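Local coordinates for 3-chlorocatechol 1,2-dioxygenase (Rhodococcus opacus, PDB 2BOY) that catalyses the intradiol ring cleavage of 3-chlorocatechol by dioxygen, using an iron(III) centre, at the interface of chains A and B. Numbering follows the deposited sequence. Chains: chain A/B, 3-chlorocatechol 1,2-dioxygenase.

Contacts 1 and 2 are neighbouring patches of one two-fold symmetric interface, their C-alpha centres about 8 Å apart. They share A:Phe55, the loop residue joining helices 47-54 and 56-64 of chain A, and both draw on each of these helices. Chain B answers with helix 3-24 in contact 1 and helix 28-43 in contact 2, so this helix pair is gripped by two partner helices. Every contact recurs with the chains exchanged, which fits a helical dimer core of the intradiol dioxygenase kind. Because A:Asp52 also lines the benzhydroxamic acid pocket, contact 2 may couple the interface to the active site.

Contact 1: the interface of chains A and B. Residues chain A 54-55, 57, 184; chain B 14, 17-18, 21.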
ATOM      1  N   PHE A  54       9.409   4.013   5.328  1.00 17.72           N
ATOM      2  CA  PHE A  54       8.575   3.699   6.486  1.00 17.97           C
ATOM      3  C   PHE A  54       8.728   2.312   7.082  1.00 17.98           C
ATOM      4  O   PHE A  54       8.418   2.106   8.266  1.00 19.09           O
ATOM      5  CB  PHE A  54       7.100   3.949   6.120  1.00 17.82           C
ATOM      6  CG  PHE A  54       6.782   5.416   5.967  1.00 19.29           C
ATOM      7  CD1 PHE A  54       6.794   6.236   7.078  1.00 21.85           C
ATOM      8  CD2 PHE A  54       6.526   5.968   4.721  1.00 22.35           C
ATOM      9  CE1 PHE A  54       6.499   7.608   6.944  1.00 23.45           C
ATOM     10  CE2 PHE A  54       6.267   7.324   4.580  1.00 22.16           C
ATOM     11  CZ  PHE A  54       6.235   8.124   5.700  1.00 20.37           C
ATOM     12  N   PHE A  55       9.173   1.365   6.266  1.00 17.90           N
ATOM     13  CA  PHE A  55       9.173  -0.046   6.681  1.00 18.33           C
ATOM     14  C   PHE A  55      10.512  -0.741   6.651  1.00 17.19           C
ATOM     15  O   PHE A  55      10.698  -1.690   7.417  1.00 18.37           O
ATOM     16  CB  PHE A  55       8.172  -0.861   5.876  1.00 17.74           C
ATOM     17  CG  PHE A  55       6.804  -0.309   5.935  1.00 19.58           C
ATOM     18  CD1 PHE A  55       6.259   0.304   4.825  1.00 19.80           C
ATOM     19  CD2 PHE A  55       6.072  -0.340   7.131  1.00 17.68           C
ATOM     20  CE1 PHE A  55       4.967   0.882   4.892  1.00 20.07           C
ATOM     21  CE2 PHE A  55       4.792   0.239   7.200  1.00 18.34           C
ATOM     22  CZ  PHE A  55       4.246   0.849   6.084  1.00 19.38           C
ATOM     23  N   HIS A  57      13.477  -0.075   7.818  1.00 18.55           N
ATOM     24  CA  HIS A  57      14.130  -0.122   9.140  1.00 19.35           C
ATOM     25  C   HIS A  57      13.655  -1.310  10.003  1.00 19.70           C
ATOM     26  O   HIS A  57      14.467  -1.953  10.703  1.00 18.96           O
ATOM     27  CB  HIS A  57      13.992   1.203   9.918  1.00 19.27           C
ATOM     28  CG  HIS A  57      12.611   1.469  10.430  1.00 21.74           C
ATOM     29  ND1 HIS A  57      12.204   1.096  11.701  1.00 19.30           N
ATOM     30  CD2 HIS A  57      11.534   2.052   9.842  1.00 20.49           C
ATOM     31  CE1 HIS A  57      10.939   1.449  11.872  1.00 20.02           C
ATOM     32  NE2 HIS A  57      10.512   2.033  10.761  1.00 22.10           N
ATOM     33  N   TRP A 184       4.915  15.638   9.168  1.00 19.43           N
ATOM     34  CA  TRP A 184       6.157  14.973   9.581  1.00 19.22           C
ATOM     35  C   TRP A 184       7.333  15.517   8.805  1.00 18.83           C
ATOM     36  O   TRP A 184       7.228  15.736   7.607  1.00 19.29           O
ATOM     37  CB  TRP A 184       6.052  13.472   9.304  1.00 20.03           C
ATOM     38  CG  TRP A 184       4.971  12.768  10.082  1.00 21.09           C
ATOM     39  CD1 TRP A 184       4.348  13.190  11.227  1.00 25.01           C
ATOM     40  CD2 TRP A 184       4.412  11.505   9.763  1.00 22.62           C
ATOM     41  NE1 TRP A 184       3.420  12.263  11.630  1.00 21.92           N
ATOM     42  CE2 TRP A 184       3.443  11.211  10.748  1.00 24.90           C
ATOM     43  CE3 TRP A 184       4.605  10.594   8.707  1.00 23.23           C
ATOM     44  CZ2 TRP A 184       2.669  10.048  10.718  1.00 25.07           C
ATOM     45  CZ3 TRP A 184       3.828   9.419   8.673  1.00 22.25           C
ATOM     46  CH2 TRP A 184       2.885   9.153   9.682  1.00 26.49           C
TER
ATOM     47  N   ILE B  14       1.104   2.736  10.186  1.00 21.08           N
ATOM     48  CA  ILE B  14       2.509   2.393   9.920  1.00 20.59           C
ATOM     49  C   ILE B  14       3.081   1.696  11.152  1.00 21.05           C
ATOM     50  O   ILE B  14       3.722   0.672  11.034  1.00 20.82           O
ATOM     51  CB  ILE B  14       3.308   3.676   9.550  1.00 21.09           C
ATOM     52  CG1 ILE B  14       2.847   4.179   8.170  1.00 21.36           C
ATOM     53  CG2 ILE B  14       4.825   3.380   9.542  1.00 19.18           C
ATOM     54  CD1 ILE B  14       3.455   5.541   7.750  1.00 26.00           C
ATOM     55  N   ILE B  17       1.823  -1.943  11.376  1.00 21.57           N
ATOM     56  CA  ILE B  17       2.507  -2.784  10.409  1.00 21.58           C
ATOM     57  C   ILE B  17       3.941  -3.113  10.884  1.00 21.07           C
ATOM     58  O   ILE B  17       4.363  -4.289  10.862  1.00 20.36           O
ATOM     59  CB  ILE B  17       2.495  -2.151   9.016  1.00 21.33           C
ATOM     60  CG1 ILE B  17       1.050  -2.085   8.467  1.00 24.52           C
ATOM     61  CG2 ILE B  17       3.384  -2.940   8.054  1.00 21.71           C
ATOM     62  CD1 ILE B  17       0.928  -1.065   7.330  1.00 26.14           C
ATOM     63  N   ASN B  18       4.695  -2.096  11.313  1.00 20.26           N
ATOM     64  CA  ASN B  18       6.028  -2.405  11.818  1.00 20.89           C
ATOM     65  C   ASN B  18       6.014  -3.333  13.047  1.00 22.01           C
ATOM     66  O   ASN B  18       6.917  -4.122  13.241  1.00 21.55           O
ATOM     67  CB  ASN B  18       6.838  -1.121  12.113  1.00 21.06           C
ATOM     68  CG  ASN B  18       7.235  -0.393  10.822  1.00 20.19           C
ATOM     69  OD1 ASN B  18       7.204   0.832  10.739  1.00 23.42           O
ATOM     70  ND2 ASN B  18       7.576  -1.156   9.816  1.00 16.30           N
ATOM     71  N   ILE B  21       5.809  -6.845  11.556  1.00 20.13           N
ATOM     72  CA  ILE B  21       7.101  -7.190  10.966  1.00 19.78           C
ATOM     73  C   ILE B  21       8.049  -7.691  12.071  1.00 21.39           C
ATOM     74  O   ILE B  21       8.749  -8.695  11.884  1.00 21.48           O
ATOM     75  CB  ILE B  21       7.738  -5.961  10.237  1.00 20.02           C
ATOM     76  CG1 ILE B  21       7.048  -5.701   8.890  1.00 19.31           C
ATOM     77  CG2 ILE B  21       9.269  -6.138  10.047  1.00 16.76           C
ATOM     78  CD1 ILE B  21       7.417  -4.374   8.244  1.00 20.12           C
TER
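With CG1 beside the backbone N (chi1 -69°) and the chain extended beyond it (chi2 174°), B:Ile14 sends its delta-methyl CD1 onto A:Phe54, while its branch methyl CG2 is turned to A:Phe55. In this part of the helical subunit interface, helix 3-24 of chain B packs on the end of helix 47-54 and the following loop of chain A. CD1 lies over one face of the A:Phe54 ring in a CH-pi contact, 3.8 Å from the ring centroid and displaced toward ring carbon CD1. A:Trp184 points back towards B:Ile14, its CZ3 4.0 Å from CD1, so the methyl sits in a corner between the two aromatic groups.

A:Phe55 reaches across to helix 3-24 with its CD2-CE2 side. Its CE2 meets the branch methyl CG2 of B:Ile17 at 3.6 Å, and the same ring carbon is 3.9 Å from B:Ile14 CG2. Within chain A, CB of A:Phe54 lies over the rim of one face of the A:Phe55 ring and probably helps to hold its tilt.

The polar member is B:Asn18, whose amide plane stands 60° from the A:Phe55 ring. As modelled, ND2 comes in the ring plane at the edge, 3.2 Å from A:Phe55 CD2. The amide's orientation is doubtful: two acceptors, B:Asn18 OD1 and the carbonyl A:Phe54 O, lie 3.0 Å apart. That carbonyl speaks for a flip, whereas the imidazole of A:His57 could favour either end. On the amide face away from the A:Phe55 ring, A:His57 NE2 is 3.5 Å from B:Asn18 OD1.

Contact 2: the interface of chains A and B. Residues chain A 51-52, 55-56, 59; chain B 31, 35.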
ATOM      1  N   LEU A  51       8.177   2.408   0.732  1.00 17.50           N
ATOM      2  CA  LEU A  51       8.389   1.284   1.633  1.00 17.38           C
ATOM      3  C   LEU A  51       9.708   1.435   2.384  1.00 17.52           C
ATOM      4  O   LEU A  51       9.763   1.167   3.597  1.00 16.82           O
ATOM      5  CB  LEU A  51       8.390  -0.031   0.843  1.00 17.15           C
ATOM      6  CG  LEU A  51       7.017  -0.279   0.166  1.00 19.11           C
ATOM      7  CD1 LEU A  51       7.131  -1.488  -0.783  1.00 18.85           C
ATOM      8  CD2 LEU A  51       5.904  -0.453   1.191  1.00 21.71           C
ATOM      9  N   ASP A  52      10.755   1.859   1.664  1.00 17.49           N
ATOM     10  CA  ASP A  52      12.072   2.019   2.276  1.00 18.78           C
ATOM     11  C   ASP A  52      12.091   3.127   3.325  1.00 18.19           C
ATOM     12  O   ASP A  52      12.813   2.988   4.327  1.00 18.43           O
ATOM     13  CB  ASP A  52      13.165   2.275   1.242  1.00 18.60           C
ATOM     14  CG  ASP A  52      13.568   1.012   0.507  1.00 20.36           C
ATOM     15  OD1 ASP A  52      13.031  -0.092   0.799  1.00 19.08           O
ATOM     16  OD2 ASP A  52      14.399   1.047  -0.414  1.00 20.32           O
ATOM     17  N   PHE A  55       9.173   1.365   6.266  1.00 17.90           N
ATOM     18  CA  PHE A  55       9.173  -0.046   6.681  1.00 18.33           C
ATOM     19  C   PHE A  55      10.512  -0.741   6.651  1.00 17.19           C
ATOM     20  O   PHE A  55      10.698  -1.690   7.417  1.00 18.37           O
ATOM     21  CB  PHE A  55       8.172  -0.861   5.876  1.00 17.74           C
ATOM     22  CG  PHE A  55       6.804  -0.309   5.935  1.00 19.58           C
ATOM     23  CD1 PHE A  55       6.259   0.304   4.825  1.00 19.80           C
ATOM     24  CD2 PHE A  55       6.072  -0.340   7.131  1.00 17.68           C
ATOM     25  CE1 PHE A  55       4.967   0.882   4.892  1.00 20.07           C
ATOM     26  CE2 PHE A  55       4.792   0.239   7.200  1.00 18.34           C
ATOM     27  CZ  PHE A  55       4.246   0.849   6.084  1.00 19.38           C
ATOM     28  N   GLU A  56      11.441  -0.349   5.768  1.00 17.76           N
ATOM     29  CA  GLU A  56      12.700  -1.119   5.703  1.00 17.04           C
ATOM     30  C   GLU A  56      13.456  -1.179   7.050  1.00 17.97           C
ATOM     31  O   GLU A  56      14.047  -2.217   7.374  1.00 17.87           O
ATOM     32  CB  GLU A  56      13.626  -0.690   4.542  1.00 17.15           C
ATOM     33  CG  GLU A  56      14.757  -1.683   4.236  1.00 17.32           C
ATOM     34  CD  GLU A  56      15.871  -1.163   3.340  1.00 19.18           C
ATOM     35  OE1 GLU A  56      16.901  -1.883   3.230  1.00 19.60           O
ATOM     36  OE2 GLU A  56      15.771  -0.048   2.779  1.00 19.15           O
ATOM     37  N   ILE A  59      12.268  -4.155   8.899  1.00 19.20           N
ATOM     38  CA  ILE A  59      12.733  -5.394   8.250  1.00 19.04           C
ATOM     39  C   ILE A  59      14.233  -5.594   8.580  1.00 19.09           C
ATOM     40  O   ILE A  59      14.703  -6.709   8.958  1.00 17.75           O
ATOM     41  CB  ILE A  59      12.495  -5.303   6.723  1.00 18.95           C
ATOM     42  CG1 ILE A  59      10.976  -5.293   6.398  1.00 18.97           C
ATOM     43  CG2 ILE A  59      13.311  -6.408   5.980  1.00 18.19           C
ATOM     44  CD1 ILE A  59      10.270  -6.702   6.496  1.00 17.28           C
TER
ATOM     45  N   TYR B  31       9.956  -9.071   2.206  1.00 21.65           N
ATOM     46  CA  TYR B  31       9.815  -7.625   1.931  1.00 21.39           C
ATOM     47  C   TYR B  31       9.941  -7.349   0.438  1.00 21.09           C
ATOM     48  O   TYR B  31       9.149  -6.576  -0.141  1.00 21.37           O
ATOM     49  CB  TYR B  31      10.911  -6.886   2.667  1.00 20.69           C
ATOM     50  CG  TYR B  31      10.947  -5.380   2.489  1.00 18.35           C
ATOM     51  CD1 TYR B  31       9.882  -4.584   2.904  1.00 19.53           C
ATOM     52  CD2 TYR B  31      12.075  -4.758   1.910  1.00 20.59           C
ATOM     53  CE1 TYR B  31       9.931  -3.176   2.749  1.00 18.86           C
ATOM     54  CE2 TYR B  31      12.149  -3.349   1.773  1.00 21.30           C
ATOM     55  CZ  TYR B  31      11.064  -2.578   2.191  1.00 21.30           C
ATOM     56  OH  TYR B  31      11.091  -1.202   2.089  1.00 21.01           O
ATOM     57  N   THR B  35       7.108  -5.989  -2.076  1.00 21.00           N
ATOM     58  CA  THR B  35       7.345  -4.801  -2.917  1.00 21.03           C
ATOM     59  C   THR B  35       6.923  -5.064  -4.348  1.00 20.52           C
ATOM     60  O   THR B  35       6.241  -4.250  -4.969  1.00 20.30           O
ATOM     61  CB  THR B  35       8.865  -4.430  -2.862  1.00 20.93           C
ATOM     62  OG1 THR B  35       9.220  -4.043  -1.523  1.00 21.73           O
ATOM     63  CG2 THR B  35       9.186  -3.199  -3.749  1.00 21.82           C
TER
HETATM   64  O   HOH W   1      11.178  -1.720  -1.322  1.00 33.44           O
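A hydrogen bond across the chains joins the phenol OH of B:Tyr31, as donor, to the carboxylate oxygen OD1 of A:Asp52 over 2.6 Å. It uses the anti lone pair of OD1, the one pointing away from OD2, and the carboxylate lies nearly coplanar with the phenol ring, 27° apart, with OD1 in the ring plane at its edge. B:Tyr31 extends this far because its CG is anti to the backbone N (chi1 179°), which carries the ring away from helix 28-43 and inserts it between helices 47-54 and 56-64 of chain A. The OH also rests over the flat face of the A:Leu51-A:Asp52 peptide, a position poorly suited to a straight bond with either its carbonyl or its N-H.

Apolar packing holds the ring along its length. Over its CD1 rim sits CG1 of A:Ile59, 3.7 Å from B:Tyr31 CD1, and CD1 of A:Ile59 touches the tyrosine CB. Nearer the hydroxyl, CB of A:Leu51 is 3.9 Å from B:Tyr31 CZ, while the extended A:Glu56 crosses at about a right angle and lays its CG 4.0 Å from B:Tyr31 CE2. A phenylalanine here could keep much of this packing but would probably leave A:Asp52 OD1 without its phenol donor and the ring freer to turn.

Second-shell and water contacts centre on B:Thr35. Its OG1 lies over the ring centre, on the face opposite A:Ile59, and donates to the carbonyl B:Tyr31 O at 2.9 Å, approaching from above the carbonyl plane. The A:Leu51 and B:Thr35 side chains run past each other in opposite directions, A:Leu51 CD1 against OG1. Water 1 bridges the chains, bonded to B:Thr35 OG1 at 3.0 Å and, over a longer 3.3 Å, to A:Asp52 OD1.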